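Local coordinates for protein dipeptide Epimerase (PDB 3JZU) that belongs to the mandelate racemase/muconate lactonizing enzyme family, pairing an enolase-type N-terminal domain with a TIM-barrel-like C-terminal domain, at residues 154-159 with 182-187; 130-135 with 316-321; 261-266 with 286-291. All blocks are in the same frame, centred on the assembly; numbering follows the deposited sequence.

Interaction 1: 154-159 with 182-187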
loop_
_atom_site.group_PDB
_atom_site.type_symbol
_atom_site.label_atom_id
_atom_site.label_comp_id
_atom_site.label_asym_id
_atom_site.label_seq_id
_atom_site.Cartn_x
_atom_site.Cartn_y
_atom_site.Cartn_z
ATOM N N GLY A 154 -15.161 13.463 -6.576
ATOM C CA GLY A 154 -15.663 12.194 -7.082
ATOM C C GLY A 154 -15.401 10.958 -6.237
ATOM O O GLY A 154 -15.758 9.851 -6.639
ATOM N N PHE A 155 -14.782 11.126 -5.074
ATOM C CA PHE A 155 -14.498 9.981 -4.207
ATOM C C PHE A 155 -15.735 9.505 -3.450
ATOM O O PHE A 155 -16.407 10.299 -2.779
ATOM C CB PHE A 155 -13.388 10.339 -3.211
ATOM C CG PHE A 155 -12.035 10.494 -3.846
ATOM C CD1 PHE A 155 -11.231 9.383 -4.077
ATOM C CD2 PHE A 155 -11.588 11.745 -4.268
ATOM C CE1 PHE A 155 -10.002 9.508 -4.721
ATOM C CE2 PHE A 155 -10.362 11.885 -4.914
ATOM C CZ PHE A 155 -9.566 10.761 -5.142
ATOM N N ASP A 156 -16.033 8.210 -3.555
ATOM C CA ASP A 156 -17.182 7.633 -2.865
ATOM C C ASP A 156 -16.770 6.847 -1.618
ATOM O O ASP A 156 -17.619 6.366 -0.869
ATOM C CB ASP A 156 -17.980 6.717 -3.797
ATOM C CG ASP A 156 -18.735 7.485 -4.866
ATOM O OD1 ASP A 156 -19.285 8.564 -4.553
ATOM O OD2 ASP A 156 -18.793 6.999 -6.017
ATOM N N THR A 157 -15.468 6.699 -1.411
ATOM C CA THR A 157 -14.963 6.010 -0.232
ATOM C C THR A 157 -13.838 6.835 0.378
ATOM O O THR A 157 -12.866 7.160 -0.301
ATOM C CB THR A 157 -14.410 4.616 -0.562
ATOM O OG1 THR A 157 -15.435 3.816 -1.170
ATOM C CG2 THR A 157 -13.940 3.937 0.718
ATOM N N LEU A 158 -13.973 7.165 1.659
ATOM C CA LEU A 158 -12.966 7.962 2.355
ATOM C C LEU A 158 -12.315 7.156 3.471
ATOM O O LEU A 158 -13.001 6.457 4.211
ATOM C CB LEU A 158 -13.614 9.206 2.972
ATOM C CG LEU A 158 -14.422 10.106 2.025
ATOM C CD1 LEU A 158 -15.131 11.189 2.825
ATOM C CD2 LEU A 158 -13.504 10.726 0.974
ATOM N N LYS A 159 -10.996 7.259 3.592
ATOM C CA LYS A 159 -10.274 6.563 4.655
ATOM C C LYS A 159 -9.964 7.614 5.714
ATOM O O LYS A 159 -9.228 8.572 5.456
ATOM C CB LYS A 159 -8.981 5.940 4.116
ATOM C CG LYS A 159 -8.147 5.227 5.169
ATOM C CD LYS A 159 -7.041 4.386 4.524
ATOM C CE LYS A 159 -6.133 3.769 5.575
ATOM N NZ LYS A 159 -5.082 2.867 5.007
ATOM N N PHE A 182 -24.813 9.533 4.280
ATOM C CA PHE A 182 -24.606 8.085 4.247
ATOM C C PHE A 182 -24.354 7.410 2.896
ATOM O O PHE A 182 -24.238 6.189 2.837
ATOM C CB PHE A 182 -25.788 7.398 4.932
ATOM C CG PHE A 182 -25.854 7.644 6.411
ATOM C CD1 PHE A 182 -25.171 6.818 7.298
ATOM C CD2 PHE A 182 -26.584 8.716 6.920
ATOM C CE1 PHE A 182 -25.213 7.052 8.671
ATOM C CE2 PHE A 182 -26.631 8.959 8.295
ATOM C CZ PHE A 182 -25.944 8.124 9.169
ATOM N N ASP A 183 -24.273 8.181 1.819
ATOM C CA ASP A 183 -24.025 7.601 0.497
ATOM C C ASP A 183 -22.546 7.297 0.303
ATOM O O ASP A 183 -22.162 6.605 -0.642
ATOM C CB ASP A 183 -24.475 8.558 -0.616
ATOM C CG ASP A 183 -25.982 8.614 -0.775
ATOM O OD1 ASP A 183 -26.674 9.119 0.139
ATOM O OD2 ASP A 183 -26.478 8.148 -1.824
ATOM N N ILE A 184 -21.722 7.824 1.200
ATOM C CA ILE A 184 -20.277 7.644 1.134
ATOM C C ILE A 184 -19.797 6.528 2.064
ATOM O O ILE A 184 -20.276 6.404 3.192
ATOM C CB ILE A 184 -19.555 8.956 1.537
ATOM C CG1 ILE A 184 -20.136 10.139 0.753
ATOM C CG2 ILE A 184 -18.057 8.829 1.295
ATOM C CD1 ILE A 184 -19.965 10.039 -0.753
ATOM N N LYS A 185 -18.856 5.709 1.596
ATOM C CA LYS A 185 -18.328 4.649 2.445
ATOM C C LYS A 185 -17.182 5.223 3.258
ATOM O O LYS A 185 -16.300 5.895 2.724
ATOM C CB LYS A 185 -17.847 3.447 1.618
ATOM C CG LYS A 185 -18.982 2.700 0.931
ATOM C CD LYS A 185 -18.790 1.182 0.920
ATOM C CE LYS A 185 -17.758 0.715 -0.099
ATOM N NZ LYS A 185 -16.354 0.989 0.327
ATOM N N LEU A 186 -17.208 4.976 4.560
ATOM C CA LEU A 186 -16.169 5.478 5.440
ATOM C C LEU A 186 -15.416 4.341 6.127
ATOM O O LEU A 186 -16.016 3.528 6.830
ATOM C CB LEU A 186 -16.781 6.387 6.512
ATOM C CG LEU A 186 -17.494 7.675 6.079
ATOM C CD1 LEU A 186 -18.106 8.323 7.305
ATOM C CD2 LEU A 186 -16.513 8.636 5.420
ATOM N N ARG A 187 -14.110 4.262 5.896
ATOM C CA ARG A 187 -13.299 3.253 6.565
ATOM C C ARG A 187 -12.363 4.008 7.507
ATOM O O ARG A 187 -11.825 5.061 7.152
ATOM C CB ARG A 187 -12.513 2.409 5.558
ATOM C CG ARG A 187 -11.724 3.188 4.523
ATOM C CD ARG A 187 -11.093 2.249 3.497
ATOM N NE ARG A 187 -12.091 1.501 2.732
ATOM C CZ ARG A 187 -11.959 1.185 1.448
ATOM N NH1 ARG A 187 -10.873 1.551 0.779
ATOM N NH2 ARG A 187 -12.911 0.500 0.829
#

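Interaction 2: 130-135 with 316-321. With LEU (leucine), chain I.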
loop_
_atom_site.group_PDB
_atom_site.type_symbol
_atom_site.label_atom_id
_atom_site.label_comp_id
_atom_site.label_asym_id
_atom_site.label_seq_id
_atom_site.Cartn_x
_atom_site.Cartn_y
_atom_site.Cartn_z
ATOM N N ILE A 130 -10.344 1.288 -8.439
ATOM C CA ILE A 130 -10.978 2.459 -7.854
ATOM C C ILE A 130 -10.384 2.596 -6.455
ATOM O O ILE A 130 -10.470 1.684 -5.645
ATOM C CB ILE A 130 -12.516 2.284 -7.757
ATOM C CG1 ILE A 130 -13.120 2.188 -9.163
ATOM C CG2 ILE A 130 -13.136 3.465 -7.003
ATOM C CD1 ILE A 130 -14.632 2.050 -9.169
ATOM N N THR A 131 -9.763 3.732 -6.175
ATOM C CA THR A 131 -9.149 3.927 -4.874
ATOM C C THR A 131 -9.893 4.910 -3.992
ATOM O O THR A 131 -10.660 5.752 -4.472
ATOM C CB THR A 131 -7.696 4.437 -5.020
ATOM O OG1 THR A 131 -7.124 4.654 -3.722
ATOM C CG2 THR A 131 -7.674 5.750 -5.789
ATOM N N ASP A 132 -9.664 4.795 -2.690
ATOM C CA ASP A 132 -10.266 5.717 -1.743
ATOM C C ASP A 132 -9.228 6.820 -1.641
ATOM O O ASP A 132 -8.257 6.850 -2.406
ATOM C CB ASP A 132 -10.445 5.063 -0.359
ATOM C CG ASP A 132 -9.119 4.631 0.282
ATOM O OD1 ASP A 132 -8.080 5.282 0.041
ATOM O OD2 ASP A 132 -9.117 3.641 1.051
ATOM N N ILE A 133 -9.441 7.738 -0.715
ATOM C CA ILE A 133 -8.466 8.780 -0.466
ATOM C C ILE A 133 -8.498 8.949 1.037
ATOM O O ILE A 133 -9.574 8.933 1.657
ATOM C CB ILE A 133 -8.784 10.113 -1.202
ATOM C CG1 ILE A 133 -7.681 11.130 -0.881
ATOM C CG2 ILE A 133 -10.161 10.633 -0.816
ATOM C CD1 ILE A 133 -7.653 12.318 -1.833
ATOM N N THR A 134 -7.311 9.043 1.626
ATOM C CA THR A 134 -7.164 9.180 3.068
ATOM C C THR A 134 -7.170 10.634 3.530
ATOM O O THR A 134 -6.591 11.502 2.874
ATOM C CB THR A 134 -5.835 8.535 3.549
ATOM O OG1 THR A 134 -5.807 7.153 3.169
ATOM C CG2 THR A 134 -5.697 8.639 5.080
ATOM N N LEU A 135 -7.841 10.880 4.655
ATOM C CA LEU A 135 -7.902 12.201 5.280
ATOM C C LEU A 135 -7.010 12.086 6.519
ATOM O O LEU A 135 -7.208 11.186 7.337
ATOM C CB LEU A 135 -9.328 12.536 5.735
ATOM C CG LEU A 135 -10.463 12.594 4.706
ATOM C CD1 LEU A 135 -11.786 12.836 5.428
ATOM C CD2 LEU A 135 -10.203 13.686 3.710
ATOM N N ARG A 316 -10.324 -4.099 -2.445
ATOM C CA ARG A 316 -10.304 -2.710 -2.026
ATOM C C ARG A 316 -8.972 -2.084 -2.386
ATOM O O ARG A 316 -7.976 -2.789 -2.562
ATOM C CB ARG A 316 -10.506 -2.604 -0.516
ATOM C CG ARG A 316 -11.888 -3.010 -0.016
ATOM C CD ARG A 316 -11.946 -2.800 1.496
ATOM N NE ARG A 316 -13.268 -3.051 2.061
ATOM C CZ ARG A 316 -13.758 -4.257 2.336
ATOM N NH1 ARG A 316 -13.038 -5.346 2.098
ATOM N NH2 ARG A 316 -14.970 -4.370 2.868
ATOM N N ALA A 317 -8.953 -0.761 -2.497
ATOM C CA ALA A 317 -7.713 -0.070 -2.814
ATOM C C ALA A 317 -7.567 1.251 -2.078
ATOM O O ALA A 317 -8.523 2.010 -1.922
ATOM C CB ALA A 317 -7.610 0.165 -4.316
ATOM N N ASP A 318 -6.343 1.508 -1.628
ATOM C CA ASP A 318 -5.986 2.732 -0.932
ATOM C C ASP A 318 -4.631 3.116 -1.532
ATOM O O ASP A 318 -3.584 2.919 -0.910
ATOM C CB ASP A 318 -5.872 2.469 0.579
ATOM C CG ASP A 318 -5.369 3.683 1.357
ATOM O OD1 ASP A 318 -5.885 4.790 1.131
ATOM O OD2 ASP A 318 -4.465 3.526 2.211
ATOM N N LEU A 319 -4.670 3.623 -2.765
ATOM C CA LEU A 319 -3.471 4.033 -3.500
ATOM C C LEU A 319 -3.602 5.520 -3.811
ATOM O O LEU A 319 -3.932 5.911 -4.935
ATOM C CB LEU A 319 -3.370 3.227 -4.797
ATOM C CG LEU A 319 -3.385 1.714 -4.574
ATOM C CD1 LEU A 319 -3.388 0.961 -5.904
ATOM C CD2 LEU A 319 -2.168 1.345 -3.737
ATOM N N ASP A 320 -3.315 6.332 -2.799
ATOM C CA ASP A 320 -3.441 7.775 -2.891
ATOM C C ASP A 320 -2.139 8.542 -2.651
ATOM O O ASP A 320 -2.161 9.749 -2.453
ATOM C CB ASP A 320 -4.524 8.241 -1.896
ATOM C CG ASP A 320 -4.272 7.753 -0.467
ATOM O OD1 ASP A 320 -3.396 6.885 -0.267
ATOM O OD2 ASP A 320 -4.966 8.232 0.465
ATOM N N ALA A 321 -1.003 7.859 -2.689
ATOM C CA ALA A 321 0.255 8.554 -2.459
ATOM C C ALA A 321 0.565 9.633 -3.506
ATOM O O ALA A 321 1.111 10.683 -3.158
ATOM C CB ALA A 321 1.410 7.557 -2.382
HETATM N N LEU I . -3.156 5.784 2.342
HETATM C CA LEU I . -1.789 5.946 2.924
HETATM C C LEU I . -1.671 5.266 4.289
HETATM O O LEU I . -2.587 5.355 5.112
HETATM C CB LEU I . -1.463 7.436 3.099
HETATM C CG LEU I . -1.491 8.360 1.880
HETATM C CD1 LEU I . -1.098 9.770 2.294
HETATM C CD2 LEU I . -0.536 7.839 0.822
HETATM O O HOH W 1 -4.436 10.894 0.930
#

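Interaction 3: 261-266 with 286-291. With TYR (tyrosine), chain J.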
loop_
_atom_site.group_PDB
_atom_site.type_symbol
_atom_site.label_atom_id
_atom_site.label_comp_id
_atom_site.label_asym_id
_atom_site.label_seq_id
_atom_site.Cartn_x
_atom_site.Cartn_y
_atom_site.Cartn_z
ATOM N N ILE A 261 -7.164 -8.062 5.121
ATOM C CA ILE A 261 -5.758 -7.712 5.284
ATOM C C ILE A 261 -5.260 -6.673 4.269
ATOM O O ILE A 261 -5.557 -6.755 3.079
ATOM C CB ILE A 261 -4.864 -8.978 5.221
ATOM C CG1 ILE A 261 -5.074 -9.811 6.491
ATOM C CG2 ILE A 261 -3.388 -8.587 5.062
ATOM C CD1 ILE A 261 -4.202 -11.063 6.578
ATOM N N ASN A 262 -4.496 -5.703 4.772
ATOM C CA ASN A 262 -3.911 -4.623 3.969
ATOM C C ASN A 262 -2.566 -5.072 3.396
ATOM O O ASN A 262 -1.645 -5.399 4.144
ATOM C CB ASN A 262 -3.695 -3.372 4.846
ATOM C CG ASN A 262 -3.107 -2.186 4.068
ATOM O OD1 ASN A 262 -2.095 -2.319 3.380
ATOM N ND2 ASN A 262 -3.738 -1.020 4.191
ATOM N N ILE A 263 -2.459 -5.098 2.077
ATOM C CA ILE A 263 -1.213 -5.485 1.412
ATOM C C ILE A 263 -0.450 -4.251 0.911
ATOM O O ILE A 263 -1.034 -3.373 0.276
ATOM C CB ILE A 263 -1.479 -6.366 0.174
ATOM C CG1 ILE A 263 -2.089 -7.711 0.592
ATOM C CG2 ILE A 263 -0.176 -6.609 -0.578
ATOM C CD1 ILE A 263 -2.557 -8.543 -0.594
ATOM N N LYS A 264 0.847 -4.186 1.198
ATOM C CA LYS A 264 1.686 -3.085 0.711
ATOM C C LYS A 264 2.949 -3.701 0.125
ATOM O O LYS A 264 3.589 -4.535 0.772
ATOM C CB LYS A 264 2.080 -2.121 1.834
ATOM C CG LYS A 264 0.960 -1.215 2.324
ATOM C CD LYS A 264 1.481 -0.221 3.341
ATOM C CE LYS A 264 0.346 0.553 3.981
ATOM N NZ LYS A 264 -0.609 -0.386 4.629
ATOM N N LEU A 265 3.306 -3.306 -1.093
ATOM C CA LEU A 265 4.520 -3.840 -1.702
ATOM C C LEU A 265 5.734 -3.457 -0.871
ATOM O O LEU A 265 6.710 -4.202 -0.820
ATOM C CB LEU A 265 4.698 -3.326 -3.136
ATOM C CG LEU A 265 3.550 -3.645 -4.097
ATOM C CD1 LEU A 265 3.897 -3.183 -5.491
ATOM C CD2 LEU A 265 3.276 -5.135 -4.075
ATOM N N MET A 266 5.678 -2.296 -0.217
ATOM C CA MET A 266 6.800 -1.843 0.601
ATOM C C MET A 266 6.880 -2.555 1.955
ATOM O O MET A 266 7.829 -2.350 2.719
ATOM C CB MET A 266 6.748 -0.325 0.804
ATOM C CG MET A 266 6.823 0.470 -0.492
ATOM S SD MET A 266 8.244 -0.039 -1.484
ATOM C CE MET A 266 7.492 -0.183 -3.088
ATOM N N ILE A 286 -10.384 -14.532 3.185
ATOM C CA ILE A 286 -10.033 -13.207 3.669
ATOM C C ILE A 286 -9.749 -12.341 2.445
ATOM O O ILE A 286 -8.859 -12.654 1.656
ATOM C CB ILE A 286 -8.755 -13.252 4.550
ATOM C CG1 ILE A 286 -8.999 -14.115 5.787
ATOM C CG2 ILE A 286 -8.336 -11.836 4.969
ATOM C CD1 ILE A 286 -10.012 -13.551 6.731
ATOM N N GLU A 287 -10.529 -11.285 2.261
ATOM C CA GLU A 287 -10.307 -10.375 1.143
ATOM C C GLU A 287 -9.137 -9.459 1.504
ATOM O O GLU A 287 -8.828 -9.290 2.683
ATOM C CB GLU A 287 -11.563 -9.542 0.882
ATOM C CG GLU A 287 -12.614 -10.298 0.087
ATOM C CD GLU A 287 -13.872 -9.492 -0.147
ATOM O OE1 GLU A 287 -13.789 -8.249 -0.217
ATOM O OE2 GLU A 287 -14.947 -10.112 -0.279
ATOM N N CYS A 288 -8.494 -8.874 0.497
ATOM C CA CYS A 288 -7.354 -7.983 0.727
ATOM C C CYS A 288 -7.556 -6.602 0.123
ATOM O O CYS A 288 -8.259 -6.447 -0.866
ATOM C CB CYS A 288 -6.079 -8.566 0.110
ATOM S SG CYS A 288 -5.476 -10.114 0.851
ATOM N N MET A 289 -6.932 -5.602 0.736
ATOM C CA MET A 289 -6.969 -4.243 0.223
ATOM C C MET A 289 -5.519 -3.909 -0.093
ATOM O O MET A 289 -4.623 -4.212 0.693
ATOM C CB MET A 289 -7.479 -3.245 1.260
ATOM C CG MET A 289 -7.358 -1.790 0.785
ATOM S SD MET A 289 -8.110 -0.587 1.913
ATOM C CE MET A 289 -6.761 -0.162 2.961
ATOM N N ILE A 290 -5.288 -3.296 -1.243
ATOM C CA ILE A 290 -3.937 -2.915 -1.630
ATOM C C ILE A 290 -3.734 -1.522 -1.031
ATOM O O ILE A 290 -4.617 -0.662 -1.133
ATOM C CB ILE A 290 -3.796 -2.894 -3.183
ATOM C CG1 ILE A 290 -2.331 -2.680 -3.586
ATOM C CG2 ILE A 290 -4.685 -1.807 -3.788
ATOM C CD1 ILE A 290 -1.425 -3.829 -3.217
ATOM N N GLY A 291 -2.597 -1.310 -0.374
ATOM C CA GLY A 291 -2.329 -0.018 0.233
ATOM C C GLY A 291 -1.003 0.573 -0.205
ATOM O O GLY A 291 -0.404 0.103 -1.168
HETATM N N TYR J . -0.543 4.598 4.525
HETATM C CA TYR J . -0.271 3.931 5.801
HETATM C C TYR J . -1.464 3.155 6.362
HETATM O O TYR J . -2.197 2.540 5.560
HETATM C CB TYR J . 0.187 4.963 6.837
HETATM C CG TYR J . 1.427 5.746 6.450
HETATM C CD1 TYR J . 1.497 7.118 6.677
HETATM C CD2 TYR J . 2.541 5.113 5.895
HETATM C CE1 TYR J . 2.644 7.848 6.361
HETATM C CE2 TYR J . 3.700 5.836 5.579
HETATM C CZ TYR J . 3.741 7.204 5.816
HETATM O OH TYR J . 4.878 7.936 5.524
HETATM O OXT TYR J . -1.638 3.165 7.605
HETATM O O HOH W 2 1.758 -1.278 -2.225
#

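Interaction 1: 154-159 with 182-187
T157, L158 and K159 lie abreast of K185, L186 and R187, so that strands 157-159 and 185-187 run parallel, 18° apart in direction and 4.8 Å between axes at the closest point. Three backbone bonds tie them: K185 N gives to D156 O (2.8 Å), L158 N to K185 O (2.9 Å) and R187 N to L158 O (3.0 Å). CA-H...O contacts, such as T157 CA to K185 O, fill in between.

On the face carrying T157, K185 and R187, methyl CG2 of T157 sits over the centre of the R187 guanidinium, with CG2 to CZ 3.5 Å. R187 reaches this spot by folding back: its CG lies between the backbone N and carbonyl carbon (chi1 50°), and a second bend at chi3 (63°) brings the flat group under the T157 methyl. The other branch of T157, OG1, takes a weak bond from K185 NZ at 3.3 Å. K159, fully extended, leans only its CB and CG on R187 before leaving for the site, where NZ meets D318, E215 and a carboxyl oxygen of the bound tyrosine.

The opposite face is greasy. L158 and L186 lie side by side, CB of L158 3.8 Å from CD2 of L186, while I184, just before strand 185-187, brings CG2 to 3.9 Å from L158 CG; helices 140-152 and 166-180 cover these residues.

The charged ends have partners elsewhere: E212 takes R187 NE on OE1 and K185 NZ on OE2, and D132 takes R187 NH1. With acids at NE and NH1 and a methyl on one face, the R187 guanidinium is fixed in rotation, and probably offsets negative charge around it. The strand pair thus separates a polar face, whose inner end (K159, R187) points into the barrel, from an apolar face under the helices.

Interaction 2: 130-135 with 316-321
The carboxylates of D132 and D318 meet through one oxygen each, their planes 55° apart, D132 OD1 2.5 Å from D318 OD1. D132 gets there because its CG sits between backbone N and carbonyl carbon (chi1 62°), lifting the group over toward segment 316-321; its other oxygen, OD2, belongs to R187. D318 turns its second oxygen the other way, and OD2 receives the amino nitrogen N of the bound leucine at 2.6 Å.

The third carboxylate, D320, is shared out between backbone and ligand. Its OD2 is met nearly along the C-O axis by T134 N, 2.7 Å away, and also accepts a hydrogen bond from a water that bridges to T134 O. Its OD1 receives leucine N at 2.8 Å. T134 OG1 is a further acceptor for the same leucine N, at 3.1 Å, so three protein oxygens grip the one amino nitrogen. The close spacing of D132 OD1 and D318 OD1 suggests that a proton probably lies between them, and R187 would offset part of the negative charge.

Farther down, T131 fastens the chain where 316-321 leaves its strand: OG1 accepts a bond from L319 N at 2.8 Å and donates a hydrogen bond to D132 O within the same segment. D132 N gives a bond to A317 O (3.1 Å), the donor tilted from the carbonyl plane. Methyl CB of A317 packs against I130 O, and L319 turns to helix 298-310.

Here the first and last of the parallel strands, 128-135 and 314-317, come together. This is how a TIM-type barrel closes on itself, and D318 and D320, just past strand 314-317, stand at the C-terminal end of the barrel strands, where this family commonly binds ligands.

Interaction 3: 261-266 with 286-291
I263 fits its CD1 tip against C288, 3.6 Å from CB and about as near to SG, while its other branch, CG2, meets I290 CD1 at 4.0 Å. One isoleucine thus straddles two neighbours on the facing strand. I290 helps by setting CG1 anti to its backbone N (chi1 -172°) and then kinking at chi2, which turns CD1 back to 3.5 Å from I263 O. At the far end I286 rests CG2 against I261 CG1 at 4.1 Å. Helices 271-283 and 298-310 close over this apolar row.

These strands, 261-263 and 287-290, are successive parallel staves of the barrel, 37° apart, with helix 271-283 making the beta-alpha-beta crossover between them. I261 N, M289 N, I263 N and G291 N carry the four backbone bonds, the straightest from I263 N to M289 O at 2.7 Å.

The other face, with N262 and M289, looks into the barrel. M289 is extended to SD and bends at chi3 (91°), laying CE 3.4 Å from N262 ND2. At G291 there is no side chain, and the N262 amide uses that hollow: OD1 sits 3.9 Å from G291 CA. K264 runs its CG over the G291 carbonyl and curls at its tip, so NZ reaches N262 OD1 (2.7 Å) from above the amide plane rather than on a lone pair; NZ also pairs with D240 and makes a weak bond to O of the bound tyrosine. One water fills the notch between G291 O and L265 N at the start of the helix.

Overall arrangement
All three contacts belong to one barrel sheet. Along the chain, interaction 2 spans the others: its segments 130-135 and 316-321 open and close the run of parallel strands, with interaction 1 and then interaction 3 in between. The centre of interaction 2 lies about 10 Å from that of interaction 1 and about 12 Å from that of interaction 3, while interactions 1 and 3 have their centres about 19 Å apart. Strand 157-161 borders 128-135, and 287-290 borders 314-317, so interaction 2 is flanked by the other two, with backbone bonds K159 O to L135 N and I290 O to D318 N. K159, D318 and K264 from the three contacts line one ligand site holding leucine and tyrosine, with magnesium close by N262.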